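Local structure of eukaryotic translation initiation factor 4 gamma 2 (Homo sapiens, 4IUL) at residues N122-R125 with N126-Y130; R240-L243 with Q244-E248. The protein probably acts in translation initiation, using its MIF4G domain, built of HEAT repeats, as a platform that interacts with the helicase eIF4A. All blocks are in the same frame, centred on the assembly; numbering follows the deposited sequence.

Contact 1: N122-R125 with N126-Y130; sequences NRTR and NVDVY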
# COMPACT_ATOMS: atom_id res chain seq x y z
N ASN A 122 -4.58 -12.05 0.30
CA ASN A 122 -3.90 -13.04 1.13
C ASN A 122 -3.70 -12.57 2.57
O ASN A 122 -3.84 -13.35 3.51
CB ASN A 122 -2.55 -13.42 0.52
CG ASN A 122 -2.68 -13.96 -0.89
OD1 ASN A 122 -3.45 -14.88 -1.15
ND2 ASN A 122 -1.93 -13.38 -1.82
N ARG A 123 -3.37 -11.29 2.74
CA ARG A 123 -3.16 -10.75 4.08
C ARG A 123 -4.47 -10.64 4.85
O ARG A 123 -4.48 -10.67 6.09
CB ARG A 123 -2.47 -9.38 3.99
CG ARG A 123 -1.09 -9.44 3.33
CD ARG A 123 -0.10 -10.24 4.17
NE ARG A 123 1.18 -10.42 3.48
CZ ARG A 123 2.26 -10.99 4.02
NH1 ARG A 123 2.22 -11.43 5.28
NH2 ARG A 123 3.37 -11.12 3.31
N THR A 124 -5.58 -10.53 4.12
CA THR A 124 -6.90 -10.45 4.72
C THR A 124 -7.29 -11.83 5.24
O THR A 124 -7.84 -11.97 6.33
CB THR A 124 -7.96 -9.99 3.71
OG1 THR A 124 -7.69 -8.65 3.29
CG2 THR A 124 -9.35 -10.05 4.34
N ARG A 125 -7.01 -12.85 4.43
CA ARG A 125 -7.32 -14.23 4.80
C ARG A 125 -6.52 -14.70 6.02
O ARG A 125 -6.99 -15.53 6.80
CB ARG A 125 -7.05 -15.17 3.63
CG ARG A 125 -8.20 -15.26 2.63
CD ARG A 125 -8.04 -16.46 1.70
NE ARG A 125 -6.94 -16.29 0.76
CZ ARG A 125 -7.00 -15.52 -0.32
NH1 ARG A 125 -8.12 -14.86 -0.60
NH2 ARG A 125 -5.94 -15.40 -1.12
N ASN A 126 -5.31 -14.16 6.17
CA ASN A 126 -4.46 -14.53 7.30
C ASN A 126 -5.00 -14.00 8.63
O ASN A 126 -4.76 -14.59 9.68
CB ASN A 126 -3.04 -14.00 7.07
CG ASN A 126 -2.30 -14.77 5.98
OD1 ASN A 126 -2.92 -15.49 5.19
ND2 ASN A 126 -0.98 -14.62 5.93
N VAL A 127 -5.72 -12.88 8.58
CA VAL A 127 -6.30 -12.27 9.78
C VAL A 127 -7.56 -13.00 10.23
O VAL A 127 -7.76 -13.22 11.43
CB VAL A 127 -6.63 -10.78 9.55
CG1 VAL A 127 -7.57 -10.26 10.64
CG2 VAL A 127 -5.35 -9.96 9.54
N ASP A 128 -8.41 -13.37 9.28
CA ASP A 128 -9.66 -14.06 9.60
C ASP A 128 -9.49 -15.58 9.63
O ASP A 128 -10.47 -16.32 9.53
CB ASP A 128 -10.73 -13.68 8.58
CG ASP A 128 -10.93 -12.17 8.48
OD1 ASP A 128 -11.13 -11.52 9.53
OD2 ASP A 128 -10.90 -11.64 7.35
N VAL A 129 -8.25 -16.04 9.76
CA VAL A 129 -7.95 -17.47 9.80
C VAL A 129 -8.48 -18.15 11.06
O VAL A 129 -8.67 -19.36 11.08
CB VAL A 129 -6.43 -17.72 9.71
CG1 VAL A 129 -5.75 -17.20 10.96
CG2 VAL A 129 -6.16 -19.21 9.54
N TYR A 130 -8.71 -17.36 12.10
CA TYR A 130 -9.22 -17.90 13.36
C TYR A 130 -10.65 -17.44 13.60
O TYR A 130 -11.31 -17.90 14.54
CB TYR A 130 -8.32 -17.45 14.52
CG TYR A 130 -6.88 -17.88 14.38
CD1 TYR A 130 -6.54 -19.23 14.32
CD2 TYR A 130 -5.85 -16.94 14.32
CE1 TYR A 130 -5.21 -19.64 14.20
CE2 TYR A 130 -4.52 -17.33 14.20
CZ TYR A 130 -4.20 -18.68 14.14
OH TYR A 130 -2.89 -19.07 14.02

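Contact 2: R240-L243 with Q244-E248; sequences RFLL and QDTVE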
# COMPACT_ATOMS: atom_id res chain seq x y z
N ARG A 240 -8.48 9.79 19.78
CA ARG A 240 -9.64 10.62 19.51
C ARG A 240 -9.28 12.06 19.14
O ARG A 240 -10.11 12.78 18.60
CB ARG A 240 -10.63 10.59 20.68
CG ARG A 240 -10.18 11.22 21.98
CD ARG A 240 -11.39 11.34 22.90
NE ARG A 240 -11.10 12.06 24.14
CZ ARG A 240 -10.45 11.54 25.18
NH1 ARG A 240 -10.02 10.28 25.13
NH2 ARG A 240 -10.24 12.27 26.26
N PHE A 241 -8.05 12.48 19.41
CA PHE A 241 -7.64 13.83 19.04
C PHE A 241 -7.18 13.79 17.58
O PHE A 241 -7.23 14.79 16.87
CB PHE A 241 -6.50 14.34 19.93
CG PHE A 241 -6.90 14.57 21.36
CD1 PHE A 241 -8.16 15.09 21.68
CD2 PHE A 241 -6.01 14.29 22.40
CE1 PHE A 241 -8.52 15.32 23.01
CE2 PHE A 241 -6.36 14.52 23.73
CZ PHE A 241 -7.62 15.04 24.03
N LEU A 242 -6.74 12.61 17.15
CA LEU A 242 -6.26 12.40 15.79
C LEU A 242 -7.46 12.32 14.86
O LEU A 242 -7.40 12.75 13.70
CB LEU A 242 -5.45 11.11 15.71
CG LEU A 242 -4.24 11.10 14.78
CD1 LEU A 242 -4.67 11.47 13.37
CD2 LEU A 242 -3.19 12.08 15.28
N LEU A 243 -8.57 11.78 15.36
CA LEU A 243 -9.78 11.68 14.57
C LEU A 243 -10.39 13.06 14.40
O LEU A 243 -10.81 13.43 13.31
CB LEU A 243 -10.79 10.73 15.24
CG LEU A 243 -10.43 9.24 15.28
CD1 LEU A 243 -11.37 8.50 16.23
CD2 LEU A 243 -10.50 8.66 13.87
N GLN A 244 -10.43 13.82 15.49
CA GLN A 244 -10.99 15.17 15.47
C GLN A 244 -10.25 16.08 14.50
O GLN A 244 -10.87 16.90 13.82
CB GLN A 244 -10.94 15.80 16.87
CG GLN A 244 -11.79 15.09 17.91
CD GLN A 244 -11.85 15.85 19.23
OE1 GLN A 244 -12.45 15.38 20.20
NE2 GLN A 244 -11.22 17.02 19.27
N ASP A 245 -8.94 15.94 14.42
CA ASP A 245 -8.15 16.77 13.52
C ASP A 245 -8.40 16.41 12.06
O ASP A 245 -8.38 17.28 11.18
CB ASP A 245 -6.66 16.65 13.83
CG ASP A 245 -5.81 17.61 13.00
OD1 ASP A 245 -5.97 18.84 13.17
OD2 ASP A 245 -5.00 17.13 12.18
N THR A 246 -8.63 15.13 11.79
CA THR A 246 -8.89 14.67 10.43
C THR A 246 -10.27 15.14 9.97
O THR A 246 -10.42 15.68 8.88
CB THR A 246 -8.81 13.13 10.34
OG1 THR A 246 -7.49 12.70 10.69
CG2 THR A 246 -9.13 12.65 8.94
N VAL A 247 -11.27 14.94 10.82
CA VAL A 247 -12.63 15.35 10.53
C VAL A 247 -12.72 16.85 10.24
O VAL A 247 -13.36 17.26 9.27
CB VAL A 247 -13.56 15.01 11.72
CG1 VAL A 247 -14.83 15.84 11.66
CG2 VAL A 247 -13.90 13.53 11.68
N GLU A 248 -12.07 17.65 11.08
CA GLU A 248 -12.06 19.10 10.93
C GLU A 248 -11.44 19.53 9.60
O GLU A 248 -11.83 20.54 9.02
CB GLU A 248 -11.28 19.73 12.08
CG GLU A 248 -11.22 21.25 12.06
CD GLU A 248 -10.35 21.81 13.17
OE1 GLU A 248 -10.67 21.58 14.36
OE2 GLU A 248 -9.34 22.48 12.86

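Contact 1: N122-R125 with N126-Y130
The last turn of helix 107-127 unwinds here, where Thr124 and Asp128 meet as the chain leaves the helix for a loop. One i to i+4 bond of ordinary strength crosses here: Asn126 N donates to Asn122 O at 3.1 Å, with an N-H...O angle of 142°. Two residues on, at Thr124, the pattern slackens. Thr124 O takes two weak bonds, one from Val127 N at 3.2 Å and a straighter one from Asp128 N at 3.3 Å, so a three-residue and a four-residue span share a single carbonyl. The side chains of Thr124 and Asp128 run side by side in the same direction, and the Thr124 methyl CG2 lies 3.7 Å from Asp128 OD2. That methyl stands opposite the backbone N because chi1 of -65° sets OG1 beside the N instead, from where the hydroxyl bonds back to Phe120 O. Val127, buried, rests its CG2 3.6 Å from Arg123 O, while the Arg123 side chain packs on Met152 and Asn155 of helix 141-163. Asp128 OD2 also comes within 3.2 Å of Thr124 O, two acceptors that cannot bond to each other. The closeness is probably tolerable because Lys184 holds the other carboxylate oxygen, Asp128 OD1, in a salt bridge and would offset the negative charge.

Contact 2: R240-L243 with Q244-E248
Gln244 packs its CG against the carbonyl oxygen of Arg240 on helix 237-251, the last helix of the modelled chain, in a HEAT-repeat domain, and the contact is one turn of regular alpha helix. Gln244 N bonds to Arg240 O at 3.3 Å. Gln244 CG, set beside its own backbone N by a chi1 of -64°, crowds the same Arg240 O at 2.9 Å. Beyond CG the chain is extended, which carries Gln244 NE2 to the edge of the Phe241 ring, near the ring plane and 4.3 Å from Phe241 CD1. Asp245 follows: its N bonds to Phe241 O at 3.2 Å, and its OD2 forms a salt bridge with Arg204 of helix 193-210. Thr246 is buried and grips the turn twice. Both its N and its hydroxyl OG1 donate to Leu242 O, the hydroxyl at 3.0 Å and only 19° from the carbonyl plane. This gives a buried hydroxyl a partner within its own helix, and Thr246 can then sit against Cys200, Met203 and Phe223 of the two preceding helices. The Leu242 side chain crosses that of Thr246 at a slant, Leu242 CD1 coming within 4.1 Å of Thr246 OG1. Val247, also buried, touches Phe223 and Cys227 of helix 216-227. Its amide makes a nearly straight bond, Val247 N to Leu243 O at 2.9 Å with an N-H...O angle of 174°, and Val247 CG2 leans on that same oxygen at 3.5 Å.

Contacts 1 and 2 follow one another along the chain without overlap and lie on different helices of a single all-helical MIF4G domain: 122-130 covers the end of helix 107-127, and 240-248 sits within helix 237-251. Their centres are about 29 Å apart and their nearest atoms about 19 Å, so they do not touch. Four helices, 141-163, 170-181, 193-210 and 216-227, come between them in sequence. Contact 1 lies at the surface, whereas contact 2 is partly buried against helices 193-210 and 216-227. Side chains from the two stretches meet different neighbouring helices, in different parts of the HEAT-repeat stack.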